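Type IV pilus secretin PilQ family protein (Vibrio cholerae, PDB 6W6M) probably forms the multisubunit outer-membrane channel through which the type IV competence pilus of Vibrio cholerae passes during natural transformation. Local coordinates at residues 266-271 and 286-291; 424-429 and 462-467. One frame throughout, in Å; residues are numbered along the deposited sequence.

Contact 1 (266-271 and 286-291); sequences DIAAMI and ISIDER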
loop_
_atom_site.group_PDB
_atom_site.type_symbol
_atom_site.label_atom_id
_atom_site.label_comp_id
_atom_site.label_asym_id
_atom_site.label_seq_id
_atom_site.Cartn_x
_atom_site.Cartn_y
_atom_site.Cartn_z
ATOM N N ASP A 266 23.293 38.405 -4.567
ATOM C CA ASP A 266 22.451 39.001 -3.537
ATOM C C ASP A 266 21.803 40.290 -4.025
ATOM O O ASP A 266 20.612 40.527 -3.786
ATOM C CB ASP A 266 23.279 39.261 -2.282
ATOM C CG ASP A 266 23.876 37.995 -1.706
ATOM O OD1 ASP A 266 23.328 36.906 -1.966
ATOM O OD2 ASP A 266 24.893 38.083 -0.987
ATOM N N ILE A 267 22.569 41.131 -4.718
ATOM C CA ILE A 267 22.037 42.398 -5.201
ATOM C C ILE A 267 20.991 42.171 -6.285
ATOM O O ILE A 267 19.964 42.855 -6.324
ATOM C CB ILE A 267 23.186 43.298 -5.681
ATOM C CG1 ILE A 267 23.903 43.890 -4.473
ATOM C CG2 ILE A 267 22.671 44.389 -6.582
ATOM C CD1 ILE A 267 24.953 44.886 -4.819
ATOM N N ALA A 268 21.218 41.203 -7.169
ATOM C CA ALA A 268 20.207 40.889 -8.168
ATOM C C ALA A 268 18.950 40.317 -7.535
ATOM O O ALA A 268 17.857 40.468 -8.087
ATOM C CB ALA A 268 20.765 39.914 -9.198
ATOM N N ALA A 269 19.076 39.641 -6.395
ATOM C CA ALA A 269 17.885 39.120 -5.733
ATOM C C ALA A 269 17.142 40.221 -4.989
ATOM O O ALA A 269 15.930 40.124 -4.774
ATOM C CB ALA A 269 18.255 37.987 -4.783
ATOM N N MET A 270 17.850 41.264 -4.570
ATOM C CA MET A 270 17.170 42.365 -3.899
ATOM C C MET A 270 16.510 43.329 -4.879
ATOM O O MET A 270 15.382 43.766 -4.638
ATOM C CB MET A 270 18.150 43.122 -3.008
ATOM C CG MET A 270 17.612 44.431 -2.498
ATOM S SD MET A 270 18.768 45.253 -1.403
ATOM C CE MET A 270 20.317 44.859 -2.201
ATOM N N ILE A 271 17.172 43.650 -5.992
ATOM C CA ILE A 271 16.629 44.644 -6.915
ATOM C C ILE A 271 15.480 44.057 -7.722
ATOM O O ILE A 271 14.434 44.688 -7.890
ATOM C CB ILE A 271 17.736 45.192 -7.829
ATOM C CG1 ILE A 271 18.593 46.205 -7.078
ATOM C CG2 ILE A 271 17.143 45.814 -9.058
ATOM C CD1 ILE A 271 17.818 47.350 -6.517
ATOM N N ILE A 286 16.974 41.853 -14.766
ATOM C CA ILE A 286 18.420 41.764 -14.405
ATOM C C ILE A 286 18.925 40.360 -14.756
ATOM O O ILE A 286 18.124 39.409 -14.683
ATOM C CB ILE A 286 18.629 42.084 -12.912
ATOM C CG1 ILE A 286 17.349 41.861 -12.104
ATOM C CG2 ILE A 286 19.171 43.493 -12.733
ATOM C CD1 ILE A 286 17.469 42.247 -10.650
ATOM N N SER A 287 20.207 40.245 -15.116
ATOM C CA SER A 287 20.880 38.954 -15.160
ATOM C C SER A 287 22.220 39.055 -14.448
ATOM O O SER A 287 22.795 40.137 -14.315
ATOM C CB SER A 287 21.112 38.477 -16.597
ATOM O OG SER A 287 19.892 38.240 -17.264
ATOM N N ILE A 288 22.725 37.911 -14.011
ATOM C CA ILE A 288 23.983 37.841 -13.280
ATOM C C ILE A 288 25.055 37.241 -14.173
ATOM O O ILE A 288 24.805 36.310 -14.945
ATOM C CB ILE A 288 23.829 37.020 -11.983
ATOM C CG1 ILE A 288 22.881 37.719 -11.022
ATOM C CG2 ILE A 288 25.163 36.822 -11.309
ATOM C CD1 ILE A 288 21.494 37.145 -11.037
ATOM N N ASP A 289 26.268 37.776 -14.062
ATOM C CA ASP A 289 27.467 37.183 -14.647
ATOM C C ASP A 289 28.423 36.918 -13.491
ATOM O O ASP A 289 29.042 37.848 -12.959
ATOM C CB ASP A 289 28.081 38.100 -15.688
ATOM C CG ASP A 289 29.300 37.512 -16.326
ATOM O OD1 ASP A 289 29.183 36.483 -17.023
ATOM O OD2 ASP A 289 30.384 38.088 -16.133
ATOM N N GLU A 290 28.515 35.648 -13.096
ATOM C CA GLU A 290 29.255 35.253 -11.908
ATOM C C GLU A 290 30.757 35.254 -12.115
ATOM O O GLU A 290 31.498 35.484 -11.157
ATOM C CB GLU A 290 28.812 33.862 -11.461
ATOM C CG GLU A 290 27.822 33.855 -10.316
ATOM C CD GLU A 290 28.471 34.199 -8.993
ATOM O OE1 GLU A 290 29.592 33.715 -8.741
ATOM O OE2 GLU A 290 27.866 34.962 -8.212
ATOM N N ARG A 291 31.217 35.003 -13.335
ATOM C CA ARG A 291 32.648 34.910 -13.591
ATOM C C ARG A 291 33.358 36.203 -13.215
ATOM O O ARG A 291 34.450 36.180 -12.638
ATOM C CB ARG A 291 32.876 34.572 -15.062
ATOM C CG ARG A 291 34.139 33.830 -15.346
ATOM C CD ARG A 291 34.271 33.583 -16.823
ATOM N NE ARG A 291 34.734 34.772 -17.518
ATOM C CZ ARG A 291 35.987 34.966 -17.903
ATOM N NH1 ARG A 291 36.906 34.046 -17.676
ATOM N NH2 ARG A 291 36.319 36.079 -18.524
#
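Ile286 and Ile288, two residues apart on strand 285-289 and turned to the same face, reach toward helix 264-271 and take the methyl of Ala268 between their ends. The CD1 of Ile288 meets CB of Ala268 at 3.4 Å, with its CG1 lying close behind. The first torsion of Ile288 sets CG1 anti to the carbonyl carbon (chi1 -65°), the branch that meets the helix. Ile286 approaches further along the helix. Its outer bond is extended (chi2 -176°), which carries CD1 to within 4.3 Å of Ala268 CB and places it beyond the oxygen of that alanine's carbonyl. One helical turn on, Ile271 crosses Ile286 at about a right angle, and its CG2, rather than the longer branch, rests 3.9 Å from Ile286 CD1. Alanine suits the near side of the helix because its single methyl lets the axes of helix and strand come within 8.8 Å, while branched isoleucines favour the extended strand and spread over the helix surface. The two run almost exactly antiparallel, at 174°. The arrangement belongs to a βαββα domain of the KH-like kind found in secretin periplasmic rings: two helices lie on one face of a three-stranded sheet, and Leu295 and Ile311 continue the apolar layer. Met270 and Asp289 pack against neighbouring subunits. With no hydrogen bond joining the segments, the hold of helix on sheet here rests mainly on dispersion and the exclusion of water, though the strand isoleucines keep some exposure.

Contact 2 (424-429 and 462-467); sequences PRLITT and LSLKVT
Ser463 OG is hydrogen-bonded to Thr483 OG1 of strand 475-493. The serine side chain points away from 424-429 but is buried, and this bond pays for burying its hydroxyl; backbone bonds also join Ser463 to Thr483. Leu464 and Val466 of the same strand point the other way and meet Pro424 and Leu426, with no hydrogen bond across the contact. The CD1 methyl of Leu426 sits in the notch between Leu464 and Val466, 3.9 Å from CG1 of Val466 and 4.1 Å from CD2 of Leu464; the side chains lie alongside each other, pointing opposite ways. Leu464 holds CG anti to the backbone N (chi1 177°), from where CD2 meets that methyl. The leucines are long enough to span two sheets whose strand axes lie 7.8 Å apart, and beta-branched valine, short and broad, suits an extended strand. Such contacts are those of β-sheets packed face to face, with the strands crossing at -31°. One belongs to the outer wall of the secretin barrel, where strand 404-429 pairs with 320-347, the other to the four-stranded sheet that, as in other secretins, probably forms the inner gate. CG of the Pro424 ring sits 4.2 Å from CB of Leu464. Proline offers a compact apolar surface, and it and Arg425 pair with a strand of a neighbouring subunit, carrying the outer sheet across the interface. Ile436 adds a further apolar neighbour to Leu426.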
loop_
_atom_site.group_PDB
_atom_site.type_symbol
_atom_site.label_atom_id
_atom_site.label_comp_id
_atom_site.label_asym_id
_atom_site.label_seq_id
_atom_site.Cartn_x
_atom_site.Cartn_y
_atom_site.Cartn_z
ATOM N N PRO A 424 36.765 29.518 23.719
ATOM C CA PRO A 424 36.871 29.666 22.257
ATOM C C PRO A 424 36.784 31.108 21.760
ATOM O O PRO A 424 36.265 31.972 22.459
ATOM C CB PRO A 424 35.699 28.821 21.749
ATOM C CG PRO A 424 34.743 28.790 22.855
ATOM C CD PRO A 424 35.510 28.863 24.119
ATOM N N ARG A 425 37.289 31.385 20.559
ATOM C CA ARG A 425 37.239 32.717 19.965
ATOM C C ARG A 425 36.865 32.603 18.500
ATOM O O ARG A 425 37.054 31.567 17.872
ATOM C CB ARG A 425 38.572 33.455 20.042
ATOM C CG ARG A 425 39.356 33.260 21.266
ATOM C CD ARG A 425 40.816 33.234 20.930
ATOM N NE ARG A 425 41.192 34.351 20.088
ATOM C CZ ARG A 425 42.431 34.574 19.679
ATOM N NH1 ARG A 425 42.706 35.613 18.906
ATOM N NH2 ARG A 425 43.400 33.752 20.044
ATOM N N LEU A 426 36.385 33.710 17.951
ATOM C CA LEU A 426 36.047 33.783 16.538
ATOM C C LEU A 426 36.261 35.205 16.060
ATOM O O LEU A 426 36.198 36.150 16.840
ATOM C CB LEU A 426 34.592 33.388 16.286
ATOM C CG LEU A 426 34.109 31.983 16.556
ATOM C CD1 LEU A 426 32.636 31.954 16.356
ATOM C CD2 LEU A 426 34.784 31.051 15.617
ATOM N N ILE A 427 36.474 35.344 14.758
ATOM C CA ILE A 427 36.379 36.628 14.074
ATOM C C ILE A 427 35.413 36.457 12.908
ATOM O O ILE A 427 35.363 35.390 12.294
ATOM C CB ILE A 427 37.756 37.146 13.606
ATOM C CG1 ILE A 427 38.632 37.467 14.806
ATOM C CG2 ILE A 427 37.627 38.359 12.705
ATOM C CD1 ILE A 427 40.050 37.726 14.468
ATOM N N THR A 428 34.608 37.478 12.635
ATOM C CA THR A 428 33.578 37.379 11.604
ATOM C C THR A 428 33.221 38.778 11.116
ATOM O O THR A 428 33.690 39.780 11.655
ATOM C CB THR A 428 32.344 36.637 12.129
ATOM O OG1 THR A 428 31.444 36.370 11.050
ATOM C CG2 THR A 428 31.634 37.456 13.179
ATOM N N THR A 429 32.340 38.809 10.112
ATOM C CA THR A 429 31.848 40.058 9.473
ATOM C C THR A 429 30.472 40.407 10.056
ATOM O O THR A 429 29.729 39.473 10.395
ATOM C CB THR A 429 31.769 39.904 7.943
ATOM O OG1 THR A 429 33.072 39.631 7.419
ATOM C CG2 THR A 429 31.400 41.230 7.292
ATOM N N LEU A 462 32.270 21.039 22.421
ATOM C CA LEU A 462 32.364 22.394 23.024
ATOM C C LEU A 462 32.282 23.435 21.904
ATOM O O LEU A 462 33.238 23.532 21.124
ATOM C CB LEU A 462 33.690 22.499 23.782
ATOM C CG LEU A 462 34.211 23.914 24.020
ATOM C CD1 LEU A 462 33.528 24.550 25.219
ATOM C CD2 LEU A 462 35.719 23.906 24.211
ATOM N N SER A 463 31.168 24.169 21.824
ATOM C CA SER A 463 30.878 24.955 20.639
ATOM C C SER A 463 30.444 26.371 20.968
ATOM O O SER A 463 29.814 26.629 21.997
ATOM C CB SER A 463 29.801 24.299 19.791
ATOM O OG SER A 463 28.573 24.236 20.476
ATOM N N LEU A 464 30.775 27.277 20.052
ATOM C CA LEU A 464 30.307 28.654 20.067
ATOM C C LEU A 464 29.648 28.981 18.737
ATOM O O LEU A 464 30.218 28.723 17.678
ATOM C CB LEU A 464 31.452 29.623 20.335
ATOM C CG LEU A 464 31.130 31.115 20.312
ATOM C CD1 LEU A 464 30.148 31.483 21.396
ATOM C CD2 LEU A 464 32.392 31.924 20.441
ATOM N N LYS A 465 28.453 29.564 18.803
ATOM C CA LYS A 465 27.661 29.911 17.628
ATOM C C LYS A 465 27.133 31.323 17.805
ATOM O O LYS A 465 26.408 31.583 18.771
ATOM C CB LYS A 465 26.505 28.940 17.477
ATOM C CG LYS A 465 26.297 28.413 16.106
ATOM C CD LYS A 465 25.373 27.237 16.159
ATOM C CE LYS A 465 25.884 26.223 17.149
ATOM N NZ LYS A 465 27.288 25.831 16.857
ATOM N N VAL A 466 27.462 32.237 16.891
ATOM C CA VAL A 466 27.159 33.641 17.144
ATOM C C VAL A 466 26.784 34.392 15.870
ATOM O O VAL A 466 27.270 34.093 14.771
ATOM C CB VAL A 466 28.339 34.327 17.878
ATOM C CG1 VAL A 466 29.585 34.326 17.030
ATOM C CG2 VAL A 466 27.972 35.725 18.322
ATOM N N THR A 467 25.862 35.373 16.041
ATOM C CA THR A 467 25.566 36.414 15.048
ATOM C C THR A 467 25.598 37.801 15.688
ATOM O O THR A 467 24.808 38.090 16.598
ATOM C CB THR A 467 24.204 36.197 14.378
ATOM O OG1 THR A 467 23.975 34.803 14.159
ATOM C CG2 THR A 467 24.166 36.897 13.033
#

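How the contacts relate
From the N terminus the chain first builds its periplasmic domains, and contact 1 closes a loop of 14 residues there, bringing strand 285-289 back against helix 264-271 within one small domain. The chain then passes through helix 303-314 into strand 320-347 and the long strands of the barrel. Contact 2 opens only afterwards, closing a loop of 32 residues, half of them strand, between outer wall and inner sheet. The two therefore stand in series, neither nested nor crossed. The centres of contact 1 and contact 2 are about 30 Å apart. The nearest atoms of contact 1 and contact 2 are about 11 Å apart. Both include residues that reach a neighbouring subunit, so each tie lies beside the subunit interface.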